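Local coordinates for putative phosphatase (Bacteroides thetaiotaomicron, PDB 3KYA), which is a putative phosphatase, its activity inferred rather than established, that binds zinc ions, at residues A192-I197 with A204-V209. Numbering follows the deposited sequence.
Sequences AFNKKI and AEYMIV. With ZN (zinc ion), chain B.
Asn194 grips Tyr206 twice: its OD1 accepts the backbone N of Tyr206 at 2.8 Å, while its own backbone N donates to Tyr206 O at 3.2 Å. The side chain thus does what a backbone carbonyl would do in a longer ladder, just where strand 188-193 ends and its antiparallel neighbour 206-211 begins, in a four-stranded sheet that looks like one blade of a beta-propeller. Asparagine suits the place because its flat amide both accepts and donates: with chi1 at 69°, CG sits between the backbone N and the carbonyl carbon, OD1 reaches the edge of the Tyr206 ring in its plane, and ND2 donates to Lys195 O and to Asp202 O in the connecting loop. An alanine here would probably leave Tyr206 N without its acceptor and cost the loop the bond from ND2 to Asp202 O, so that the loop is held less firmly. Ala204 N closes the base of this loop on Asn194 O at 3.0 Å. Further along, Ala192 and Ile208 form a hydrogen-bonded pair, the nearly straight bond from Ile208 N to Ala192 O measuring 2.7 Å.

Next to Ala204, Glu205 extends its chain and OE2 binds a zinc ion at 2.3 Å, whereas OE1 accepts the backbone N of Asp202, which probably steadies the metal-binding group.

The apolar side chains pack on both faces of the sheet. On one, the small Ala192 lies beside Ile208, whose CD1 reaches back toward Asn194 N. On the other, Ala204 CB touches Phe193 CB, and Phe193 and Met207, deposited as selenomethionine, run side by side from a non-hydrogen-bonded pair. Met207 CB lies 4.0 Å from Phe193 CE2, and the chain, bent at chi3 (-74°), brings Met207 CE to 4.0 Å from Phe193 CZ.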
ATOM      1  N   ALA A 192       0.257 -15.320 -30.061  1.00 12.36           N
ATOM      2  CA  ALA A 192       0.215 -13.879 -30.291  1.00 12.56           C
ATOM      3  C   ALA A 192      -0.479 -13.638 -31.634  1.00 12.87           C
ATOM      4  O   ALA A 192      -0.795 -14.594 -32.357  1.00 12.63           O
ATOM      5  CB  ALA A 192       1.631 -13.251 -30.267  1.00 11.96           C
ATOM      6  N   PHE A 193      -0.757 -12.374 -31.937  1.00 13.08           N
ATOM      7  CA  PHE A 193      -1.415 -11.975 -33.188  1.00 13.49           C
ATOM      8  C   PHE A 193      -0.703 -10.766 -33.794  1.00 13.50           C
ATOM      9  O   PHE A 193      -0.242  -9.888 -33.058  1.00 13.96           O
ATOM     10  CB  PHE A 193      -2.895 -11.636 -32.949  1.00 13.45           C
ATOM     11  CG  PHE A 193      -3.726 -12.806 -32.476  1.00 12.62           C
ATOM     12  CD1 PHE A 193      -3.845 -13.088 -31.127  1.00 12.13           C
ATOM     13  CD2 PHE A 193      -4.410 -13.611 -33.376  1.00 13.71           C
ATOM     14  CE1 PHE A 193      -4.603 -14.170 -30.685  1.00 12.21           C
ATOM     15  CE2 PHE A 193      -5.173 -14.698 -32.934  1.00 12.43           C
ATOM     16  CZ  PHE A 193      -5.262 -14.973 -31.582  1.00 11.81           C
ATOM     17  N   ASN A 194      -0.622 -10.689 -35.127  1.00 13.62           N
ATOM     18  CA  ASN A 194       0.009  -9.524 -35.754  1.00 13.43           C
ATOM     19  C   ASN A 194      -0.834  -8.259 -35.623  1.00 13.98           C
ATOM     20  O   ASN A 194      -2.069  -8.324 -35.525  1.00 14.06           O
ATOM     21  CB  ASN A 194       0.279  -9.757 -37.253  1.00 13.57           C
ATOM     22  CG  ASN A 194      -1.004  -9.810 -38.076  1.00 12.60           C
ATOM     23  OD1 ASN A 194      -1.787 -10.739 -37.949  1.00 12.39           O
ATOM     24  ND2 ASN A 194      -1.199  -8.823 -38.943  1.00 12.09           N
ATOM     25  N   LYS A 195      -0.170  -7.107 -35.595  1.00 14.37           N
ATOM     26  CA  LYS A 195      -0.853  -5.820 -35.694  1.00 15.25           C
ATOM     27  C   LYS A 195      -0.971  -5.577 -37.200  1.00 15.30           C
ATOM     28  O   LYS A 195      -0.184  -6.148 -37.959  1.00 15.57           O
ATOM     29  CB  LYS A 195      -0.036  -4.672 -35.095  1.00 15.77           C
ATOM     30  CG  LYS A 195       0.162  -4.694 -33.565  1.00 17.69           C
ATOM     31  CD  LYS A 195      -1.150  -4.620 -32.789  1.00 20.27           C
ATOM     32  CE  LYS A 195      -1.942  -3.339 -33.088  1.00 22.52           C
ATOM     33  NZ  LYS A 195      -3.259  -3.332 -32.403  1.00 23.18           N
ATOM     34  N   LYS A 196      -1.911  -4.744 -37.644  1.00 15.65           N
ATOM     35  CA  LYS A 196      -2.044  -4.438 -39.078  0.50 15.87           C
ATOM     36  C   LYS A 196      -0.704  -4.032 -39.678  1.00 16.05           C
ATOM     37  O   LYS A 196       0.058  -3.287 -39.059  1.00 16.13           O
ATOM     38  CB  LYS A 196      -3.065  -3.314 -39.331  0.50 16.08           C
ATOM     39  CG  LYS A 196      -3.083  -2.817 -40.795  0.50 16.75           C
ATOM     40  CD  LYS A 196      -4.305  -1.973 -41.156  0.50 18.18           C
ATOM     41  CE  LYS A 196      -4.246  -0.548 -40.611  0.50 18.17           C
ATOM     42  NZ  LYS A 196      -5.543   0.152 -40.856  0.50 18.53           N
ATOM     43  N   ILE A 197      -0.412  -4.535 -40.879  1.00 16.04           N
ATOM     44  CA  ILE A 197       0.802  -4.172 -41.602  1.00 16.36           C
ATOM     45  C   ILE A 197       0.320  -3.607 -42.930  1.00 16.35           C
ATOM     46  O   ILE A 197      -0.214  -4.345 -43.771  1.00 15.02           O
ATOM     47  CB  ILE A 197       1.766  -5.358 -41.828  1.00 16.71           C
ATOM     48  CG1 ILE A 197       2.204  -5.968 -40.498  1.00 16.82           C
ATOM     49  CG2 ILE A 197       3.011  -4.897 -42.591  1.00 17.09           C
ATOM     50  CD1 ILE A 197       2.992  -7.250 -40.669  1.00 17.59           C
ATOM     51  N   ALA A 204      -4.692  -8.797 -36.806  1.00 13.51           N
ATOM     52  CA  ALA A 204      -4.932 -10.171 -36.321  1.00 13.28           C
ATOM     53  C   ALA A 204      -5.349 -11.179 -37.398  1.00 13.25           C
ATOM     54  O   ALA A 204      -6.081 -12.128 -37.121  1.00 12.71           O
ATOM     55  CB  ALA A 204      -5.950 -10.165 -35.159  1.00 13.50           C
ATOM     56  N   GLU A 205      -4.856 -10.985 -38.619  1.00 13.28           N
ATOM     57  CA  GLU A 205      -5.111 -11.917 -39.703  1.00 13.43           C
ATOM     58  C   GLU A 205      -4.280 -13.181 -39.466  1.00 13.51           C
ATOM     59  O   GLU A 205      -4.594 -14.248 -40.002  1.00 13.79           O
ATOM     60  CB  GLU A 205      -4.770 -11.281 -41.060  1.00 13.59           C
ATOM     61  CG  GLU A 205      -5.134 -12.170 -42.244  1.00 14.24           C
ATOM     62  CD  GLU A 205      -4.979 -11.508 -43.625  1.00 16.22           C
ATOM     63  OE1 GLU A 205      -4.460 -10.367 -43.734  1.00 15.04           O
ATOM     64  OE2 GLU A 205      -5.386 -12.169 -44.618  1.00 17.04           O
ATOM     65  N   TYR A 206      -3.217 -13.057 -38.665  1.00 13.66           N
ATOM     66  CA  TYR A 206      -2.340 -14.180 -38.364  1.00 13.51           C
ATOM     67  C   TYR A 206      -2.134 -14.436 -36.871  1.00 13.82           C
ATOM     68  O   TYR A 206      -1.836 -13.512 -36.098  1.00 13.60           O
ATOM     69  CB  TYR A 206      -0.966 -13.954 -39.003  1.00 13.74           C
ATOM     70  CG  TYR A 206      -1.035 -13.806 -40.513  1.00 14.00           C
ATOM     71  CD1 TYR A 206      -1.318 -12.576 -41.096  1.00 15.10           C
ATOM     72  CD2 TYR A 206      -0.851 -14.902 -41.349  1.00 15.41           C
ATOM     73  CE1 TYR A 206      -1.405 -12.437 -42.478  1.00 16.06           C
ATOM     74  CE2 TYR A 206      -0.942 -14.775 -42.732  1.00 15.60           C
ATOM     75  CZ  TYR A 206      -1.214 -13.539 -43.288  1.00 16.73           C
ATOM     76  OH  TYR A 206      -1.303 -13.405 -44.659  1.00 18.10           O
HETATM   77  N   MSE A 207      -2.284 -15.702 -36.498  1.00 13.72           N
HETATM   78  CA  MSE A 207      -1.967 -16.194 -35.163  1.00 14.02           C
HETATM   79  C   MSE A 207      -0.513 -16.626 -35.241  1.00 14.45           C
HETATM   80  O   MSE A 207      -0.139 -17.347 -36.172  1.00 13.76           O
HETATM   81  CB  MSE A 207      -2.855 -17.380 -34.792  1.00 14.40           C
HETATM   82  CG  MSE A 207      -2.597 -17.932 -33.381  1.00 14.59           C
HETATM   83 SE   MSE A 207      -3.598 -19.555 -32.966  0.75 14.52          SE
HETATM   84  CE  MSE A 207      -5.414 -18.851 -32.716  1.00 15.23           C
ATOM     85  N   ILE A 208       0.300 -16.174 -34.285  1.00 13.90           N
ATOM     86  CA  ILE A 208       1.731 -16.461 -34.241  1.00 14.65           C
ATOM     87  C   ILE A 208       1.960 -17.376 -33.044  1.00 14.52           C
ATOM     88  O   ILE A 208       1.673 -16.994 -31.907  1.00 14.91           O
ATOM     89  CB  ILE A 208       2.543 -15.147 -34.141  1.00 14.55           C
ATOM     90  CG1 ILE A 208       2.277 -14.265 -35.378  1.00 15.72           C
ATOM     91  CG2 ILE A 208       4.043 -15.448 -33.996  1.00 15.14           C
ATOM     92  CD1 ILE A 208       2.632 -12.793 -35.218  1.00 17.32           C
ATOM     93  N   VAL A 209       2.456 -18.579 -33.307  1.00 14.95           N
ATOM     94  CA  VAL A 209       2.601 -19.620 -32.308  1.00 14.74           C
ATOM     95  C   VAL A 209       4.043 -20.062 -32.090  1.00 15.27           C
ATOM     96  O   VAL A 209       4.708 -20.516 -33.033  1.00 14.78           O
ATOM     97  CB  VAL A 209       1.786 -20.865 -32.725  1.00 15.20           C
ATOM     98  CG1 VAL A 209       1.954 -21.991 -31.709  1.00 14.19           C
ATOM     99  CG2 VAL A 209       0.316 -20.501 -32.912  1.00 14.91           C
TER
HETATM  100 ZN    ZN B 524      -6.081 -10.501 -46.078  0.50 48.17          ZN